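Local coordinates for SusD-like carbohydrate binding protein BF1063 (Bacteroides fragilis NCTC 9343, PDB 3I4G), which probably binds carbohydrate at the outer membrane as a member of the SusD family, consistent with a part in glycan uptake, at residues T29-G34 / G100-F105; T94-I99 / N142-E147. One frame throughout, in Å; residues are numbered along the deposited sequence. Where two conformers were deposited one is given.

Contact 1: T29-G34 / G100-F105. With EDO (1,2-ethanediol), chain G.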
loop_
_atom_site.group_PDB
_atom_site.type_symbol
_atom_site.label_atom_id
_atom_site.label_comp_id
_atom_site.label_asym_id
_atom_site.label_seq_id
_atom_site.Cartn_x
_atom_site.Cartn_y
_atom_site.Cartn_z
ATOM N N THR A 29 -2.715 -4.604 -22.787
ATOM C CA THR A 29 -3.075 -3.348 -22.136
ATOM C C THR A 29 -4.301 -3.549 -21.225
ATOM O O THR A 29 -4.369 -2.968 -20.162
ATOM C CB THR A 29 -3.351 -2.196 -23.143
ATOM O OG1 THR A 29 -4.585 -2.418 -23.834
ATOM C CG2 THR A 29 -2.193 -2.059 -24.131
ATOM N N SER A 30 -5.247 -4.385 -21.652
ATOM C CA SER A 30 -6.410 -4.672 -20.831
ATOM C C SER A 30 -6.018 -5.483 -19.604
ATOM O O SER A 30 -6.557 -5.241 -18.527
ATOM C CB SER A 30 -7.483 -5.415 -21.621
ATOM O OG SER A 30 -8.689 -5.385 -20.875
ATOM N N LEU A 31 -5.062 -6.401 -19.735
ATOM C CA LEU A 31 -4.584 -7.152 -18.566
ATOM C C LEU A 31 -4.001 -6.164 -17.533
ATOM O O LEU A 31 -4.221 -6.333 -16.348
ATOM C CB LEU A 31 -3.529 -8.192 -18.889
ATOM C CG LEU A 31 -3.946 -9.304 -19.872
ATOM C CD1 LEU A 31 -2.840 -10.333 -20.032
ATOM C CD2 LEU A 31 -5.219 -9.976 -19.409
ATOM N N TYR A 32 -3.214 -5.187 -17.962
ATOM C CA TYR A 32 -2.693 -4.228 -16.998
ATOM C C TYR A 32 -3.825 -3.407 -16.372
ATOM O O TYR A 32 -3.836 -3.183 -15.150
ATOM C CB TYR A 32 -1.671 -3.291 -17.642
ATOM C CG TYR A 32 -0.257 -3.841 -17.748
ATOM C CD1 TYR A 32 0.586 -3.719 -16.668
ATOM C CD2 TYR A 32 0.233 -4.435 -18.907
ATOM C CE1 TYR A 32 1.863 -4.196 -16.715
ATOM C CE2 TYR A 32 1.525 -4.926 -18.967
ATOM C CZ TYR A 32 2.335 -4.807 -17.870
ATOM O OH TYR A 32 3.639 -5.271 -17.863
ATOM N N ARG A 33 -4.747 -2.938 -17.195
ATOM C CA ARG A 33 -5.816 -2.061 -16.699
ATOM C C ARG A 33 -6.727 -2.755 -15.721
ATOM O O ARG A 33 -7.140 -2.169 -14.710
ATOM C CB ARG A 33 -6.628 -1.500 -17.871
ATOM C CG ARG A 33 -7.751 -0.541 -17.417
ATOM C CD ARG A 33 -8.511 0.008 -18.575
ATOM N N GLY A 34 -7.039 -4.001 -15.993
ATOM C CA GLY A 34 -7.979 -4.728 -15.147
ATOM C C GLY A 34 -9.304 -3.980 -15.114
ATOM O O GLY A 34 -9.818 -3.545 -16.149
ATOM N N GLY A 100 -8.932 -14.576 -15.128
ATOM C CA GLY A 100 -9.564 -15.205 -16.291
ATOM C C GLY A 100 -9.092 -14.610 -17.585
ATOM O O GLY A 100 -8.832 -15.352 -18.532
ATOM N N TYR A 101 -8.941 -13.285 -17.657
ATOM C CA TYR A 101 -8.416 -12.675 -18.877
ATOM C C TYR A 101 -6.951 -13.076 -19.093
ATOM O O TYR A 101 -6.548 -13.292 -20.245
ATOM C CB TYR A 101 -8.600 -11.165 -18.862
ATOM C CG TYR A 101 -10.037 -10.747 -19.105
ATOM C CD1 TYR A 101 -10.662 -11.045 -20.328
ATOM C CD2 TYR A 101 -10.747 -10.041 -18.169
ATOM C CE1 TYR A 101 -11.981 -10.664 -20.567
ATOM C CE2 TYR A 101 -12.065 -9.634 -18.414
ATOM C CZ TYR A 101 -12.666 -9.955 -19.593
ATOM O OH TYR A 101 -13.970 -9.539 -19.812
ATOM N N CYS A 102 -6.145 -13.196 -18.043
ATOM C CA CYS A 102 -4.771 -13.646 -18.211
ATOM C C CYS A 102 -4.733 -15.057 -18.745
ATOM O O CYS A 102 -3.899 -15.397 -19.616
ATOM C CB CYS A 102 -3.992 -13.603 -16.892
ATOM S SG CYS A 102 -3.592 -11.934 -16.265
ATOM N N ASN A 103 -5.622 -15.898 -18.238
ATOM C CA ASN A 103 -5.686 -17.291 -18.703
ATOM C C ASN A 103 -6.044 -17.361 -20.175
ATOM O O ASN A 103 -5.450 -18.167 -20.933
ATOM C CB ASN A 103 -6.631 -18.132 -17.820
ATOM C CG ASN A 103 -6.079 -18.326 -16.421
ATOM O OD1 ASN A 103 -4.888 -18.121 -16.187
ATOM N ND2 ASN A 103 -6.944 -18.745 -15.482
ATOM N N ARG A 104 -6.999 -16.554 -20.610
ATOM C CA ARG A 104 -7.354 -16.552 -22.022
ATOM C C ARG A 104 -6.194 -16.023 -22.868
ATOM O O ARG A 104 -5.907 -16.567 -23.943
ATOM C CB ARG A 104 -8.637 -15.747 -22.252
ATOM C CG ARG A 104 -9.858 -16.457 -21.708
ATOM C CD ARG A 104 -11.120 -15.681 -22.007
ATOM N NE ARG A 104 -12.286 -16.334 -21.433
ATOM N N PHE A 105 -5.524 -14.983 -22.396
ATOM C CA PHE A 105 -4.378 -14.445 -23.106
ATOM C C PHE A 105 -3.281 -15.482 -23.278
ATOM O O PHE A 105 -2.761 -15.640 -24.397
ATOM C CB PHE A 105 -3.822 -13.247 -22.328
ATOM C CG PHE A 105 -2.643 -12.576 -22.988
ATOM C CD1 PHE A 105 -1.341 -13.031 -22.812
ATOM C CD2 PHE A 105 -2.830 -11.437 -23.751
ATOM C CE1 PHE A 105 -0.266 -12.378 -23.414
ATOM C CE2 PHE A 105 -1.750 -10.803 -24.368
ATOM C CZ PHE A 105 -0.482 -11.273 -24.193
HETATM C C1 EDO G . -4.905 -1.315 -11.729
HETATM O O1 EDO G . -5.619 -2.431 -12.325
HETATM C C2 EDO G . -3.885 -0.750 -12.675
HETATM O O2 EDO G . -2.907 -1.755 -13.013
#
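Two antiparallel helices of the helical, TPR-like part of this SusD-family fold meet here, helix 21-33 through its C-terminal turn and helix 86-109 through residues 100-105. Leu31 carries the contact. The axes of the two short segments come within 9.9 Å and run at 159° to each other. Leu31 CG stands anti to the carbonyl carbon (chi1 -60°), and the extended second torsion carries the methyl fork across to the other helix. The two methyls do different work. Leu31 CD1 sits over one face of the Phe105 ring, 4.1 Å from its centroid, a CH-pi contact. Leu31 CD1 leans toward the CB end of the ring, as its 3.7 Å approach to Phe105 CG implies. CD2 presses on the helix backbone between Tyr101 and Cys102, with Leu31 CD2 at 3.6 Å from Cys102 N. Leu31 CD2 also touches Tyr101 CB at 3.6 Å, while the Tyr101 ring turns away. Cys102 SG packs more loosely, 4.0 Å from Leu31 CD2. The link is apolar and mostly buried.

Gly34 follows the last residue of helix 21-33; its phi is positive, and its N still bonds to Ser30 O. Just before it, a 1,2-ethanediol, probably from the crystallisation liquor, donates from O2 to Tyr32 O (2.7 Å) and from O1 to Arg33 O (2.8 Å). Helix 116-139 packs against the same pair of helices: Leu31 and Phe105 both touch its Ala125, and Cys102 touches Arg129. The Phe105 ring also meets Trp18 edge-to-face.

Contact 2: T94-I99 / N142-E147. With EDO (1,2-ethanediol), chain G.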
loop_
_atom_site.group_PDB
_atom_site.type_symbol
_atom_site.label_atom_id
_atom_site.label_comp_id
_atom_site.label_asym_id
_atom_site.label_seq_id
_atom_site.Cartn_x
_atom_site.Cartn_y
_atom_site.Cartn_z
ATOM N N THR A 94 -12.561 -8.701 -8.811
ATOM C CA THR A 94 -11.599 -8.073 -9.707
ATOM C C THR A 94 -10.387 -8.989 -9.886
ATOM O O THR A 94 -9.811 -9.060 -11.000
ATOM C CB THR A 94 -11.170 -6.677 -9.246
ATOM O OG1 THR A 94 -10.530 -6.760 -7.969
ATOM C CG2 THR A 94 -12.369 -5.729 -9.196
ATOM N N SER A 95 -9.994 -9.716 -8.851
ATOM C CA SER A 95 -8.874 -10.662 -8.969
ATOM C C SER A 95 -9.174 -11.730 -9.991
ATOM O O SER A 95 -8.394 -11.974 -10.906
ATOM C CB SER A 95 -8.583 -11.336 -7.637
ATOM O OG SER A 95 -8.197 -10.394 -6.622
ATOM N N TYR A 96 -10.302 -12.405 -9.817
ATOM C CA TYR A 96 -10.656 -13.529 -10.700
ATOM C C TYR A 96 -11.006 -13.058 -12.092
ATOM O O TYR A 96 -10.805 -13.806 -13.067
ATOM C CB TYR A 96 -11.723 -14.428 -10.031
ATOM C CG TYR A 96 -11.100 -15.375 -9.033
ATOM C CD1 TYR A 96 -10.290 -16.414 -9.463
ATOM C CD2 TYR A 96 -11.275 -15.225 -7.659
ATOM C CE1 TYR A 96 -9.666 -17.292 -8.550
ATOM C CE2 TYR A 96 -10.699 -16.082 -6.757
ATOM C CZ TYR A 96 -9.889 -17.122 -7.204
ATOM O OH TYR A 96 -9.322 -18.011 -6.301
ATOM N N LYS A 97 -11.510 -11.846 -12.238
ATOM C CA LYS A 97 -11.735 -11.288 -13.583
ATOM C C LYS A 97 -10.382 -11.145 -14.292
ATOM O O LYS A 97 -10.227 -11.607 -15.429
ATOM C CB LYS A 97 -12.462 -9.953 -13.542
ATOM C CG LYS A 97 -12.915 -9.442 -14.892
ATOM C CD LYS A 97 -13.943 -8.336 -14.783
ATOM C CE LYS A 97 -14.552 -8.001 -16.150
ATOM N N ARG A 98 -9.386 -10.534 -13.646
ATOM C CA ARG A 98 -8.103 -10.396 -14.273
ATOM C C ARG A 98 -7.470 -11.780 -14.508
ATOM O O ARG A 98 -6.938 -12.019 -15.593
ATOM C CB ARG A 98 -7.148 -9.539 -13.445
ATOM C CG ARG A 98 -5.789 -9.599 -14.068
ATOM C CD ARG A 98 -4.746 -8.785 -13.429
ATOM N NE ARG A 98 -4.815 -7.372 -13.758
ATOM C CZ ARG A 98 -5.137 -6.424 -12.908
ATOM N NH1 ARG A 98 -5.608 -6.719 -11.717
ATOM N NH2 ARG A 98 -5.049 -5.166 -13.279
ATOM N N ILE A 99 -7.570 -12.695 -13.550
ATOM C CA ILE A 99 -7.023 -14.031 -13.726
ATOM C C ILE A 99 -7.624 -14.679 -14.967
ATOM O O ILE A 99 -6.893 -15.250 -15.787
ATOM C CB ILE A 99 -7.263 -14.875 -12.471
ATOM C CG1 ILE A 99 -6.348 -14.391 -11.325
ATOM C CG2 ILE A 99 -7.038 -16.391 -12.760
ATOM C CD1 ILE A 99 -6.817 -14.875 -9.942
ATOM N N ASN A 142 -6.859 -19.686 1.231
ATOM C CA ASN A 142 -7.144 -20.967 0.580
ATOM C C ASN A 142 -8.237 -20.683 -0.429
ATOM O O ASN A 142 -9.370 -20.452 -0.061
ATOM C CB ASN A 142 -7.560 -21.983 1.634
ATOM C CG ASN A 142 -6.603 -22.013 2.797
ATOM O OD1 ASN A 142 -5.400 -22.191 2.631
ATOM N ND2 ASN A 142 -7.143 -21.824 4.017
ATOM N N VAL A 143 -7.879 -20.683 -1.701
ATOM C CA VAL A 143 -8.783 -20.268 -2.777
ATOM C C VAL A 143 -8.546 -21.125 -4.006
ATOM O O VAL A 143 -7.520 -21.815 -4.118
ATOM C CB VAL A 143 -8.572 -18.761 -3.140
ATOM C CG1 VAL A 143 -8.812 -17.850 -1.896
ATOM C CG2 VAL A 143 -7.191 -18.509 -3.726
ATOM N N PRO A 144 -9.480 -21.135 -4.961
ATOM C CA PRO A 144 -9.223 -21.877 -6.192
ATOM C C PRO A 144 -8.047 -21.351 -6.995
ATOM O O PRO A 144 -7.907 -20.123 -7.195
ATOM C CB PRO A 144 -10.515 -21.693 -7.000
ATOM C CG PRO A 144 -11.556 -21.455 -5.927
ATOM C CD PRO A 144 -10.861 -20.605 -4.917
ATOM N N LEU A 145 -7.179 -22.262 -7.428
ATOM C CA LEU A 145 -6.046 -21.933 -8.263
ATOM C C LEU A 145 -6.442 -22.329 -9.675
ATOM O O LEU A 145 -6.395 -23.502 -10.059
ATOM C CB LEU A 145 -4.803 -22.662 -7.750
ATOM C CG LEU A 145 -3.521 -22.421 -8.574
ATOM C CD1 LEU A 145 -3.147 -20.953 -8.625
ATOM C CD2 LEU A 145 -2.346 -23.204 -7.999
ATOM N N VAL A 146 -6.911 -21.354 -10.426
ATOM C CA VAL A 146 -7.414 -21.546 -11.780
ATOM C C VAL A 146 -6.398 -21.024 -12.781
ATOM O O VAL A 146 -6.009 -19.853 -12.786
ATOM C CB VAL A 146 -8.720 -20.822 -11.976
ATOM C CG1 VAL A 146 -9.253 -21.035 -13.419
ATOM C CG2 VAL A 146 -9.743 -21.294 -10.920
ATOM N N GLU A 147 -5.970 -21.900 -13.670
ATOM C CA GLU A 147 -5.013 -21.594 -14.734
ATOM C C GLU A 147 -5.580 -21.752 -16.134
ATOM O O GLU A 147 -5.061 -21.191 -17.086
ATOM C CB GLU A 147 -3.813 -22.534 -14.587
ATOM C CG GLU A 147 -3.120 -22.402 -13.255
ATOM C CD GLU A 147 -2.070 -23.484 -13.005
ATOM O OE1 GLU A 147 -0.970 -23.401 -13.591
ATOM O OE2 GLU A 147 -2.317 -24.361 -12.139
HETATM C C1 EDO G . -4.905 -1.315 -11.729
HETATM O O1 EDO G . -5.619 -2.431 -12.325
HETATM C C2 EDO G . -3.885 -0.750 -12.675
HETATM O O2 EDO G . -2.907 -1.755 -13.013
#
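Tyr96 reaches from helix 86-109 to the irregular loop 142-147, which follows helix 116-139 in the helical part of the SusD-like fold. With chi1 at -80° its CG lies beside the backbone N, and the ring extends until its hydroxyl meets the loop. Tyr96 OH donates to Pro144 O at 2.7 Å. The bond falls on a lone pair in the carbonyl plane, with a C=O...O angle of 131°, and Pro144 O lies in the plane of the phenol ring, at its edge. It orients the hydroxyl and ties the loop to the helix at Pro144. Around the hydroxyl the loop packs closely: Tyr96 OH is 3.3 Å from Val143 CB and 3.3 Å from Pro144 CD. The tyrosine and proline side chains cross at about a right angle.

Arg98 points to the far side of the helix from the loop. Its chain bends at chi3 (-78°). Arg98 NH2 donates to ethanediol O1 at 3.0 Å, and O1 lies at the edge of the guanidinium, near its plane. Its NH1 forms a salt bridge with Asp46.

Ile99 faces the loop again, beside Val146. Val146 O accepts bonds from Tyr133 OH and Asn103 ND2, and Ile99 CG2 rests 3.6 Å from that same Val146 O.

How the contacts relate
Contacts 1 and 2 have centres 12 Å apart and share helix 86-109, which supplies the adjoining segments 94-99 and 100-105. Along the chain the order is 29-34, 94-99, 100-105, 142-147, so the two contacts interleave. The shared helix is thus joined to helix 21-33 in contact 1 and to the loop after helix 116-139 in contact 2. Polar groups bridge the two. Arg98 probably bonds through NE to Leu31 O and through NH2 to Tyr32 O, at the end of helix 21-33. Asn103 of segment 100-105 bonds through ND2 to Val146 O in segment 142-147 and packs against Glu147 O. Together they tie three pieces of the N-terminal helical region, distant in sequence, into one unit.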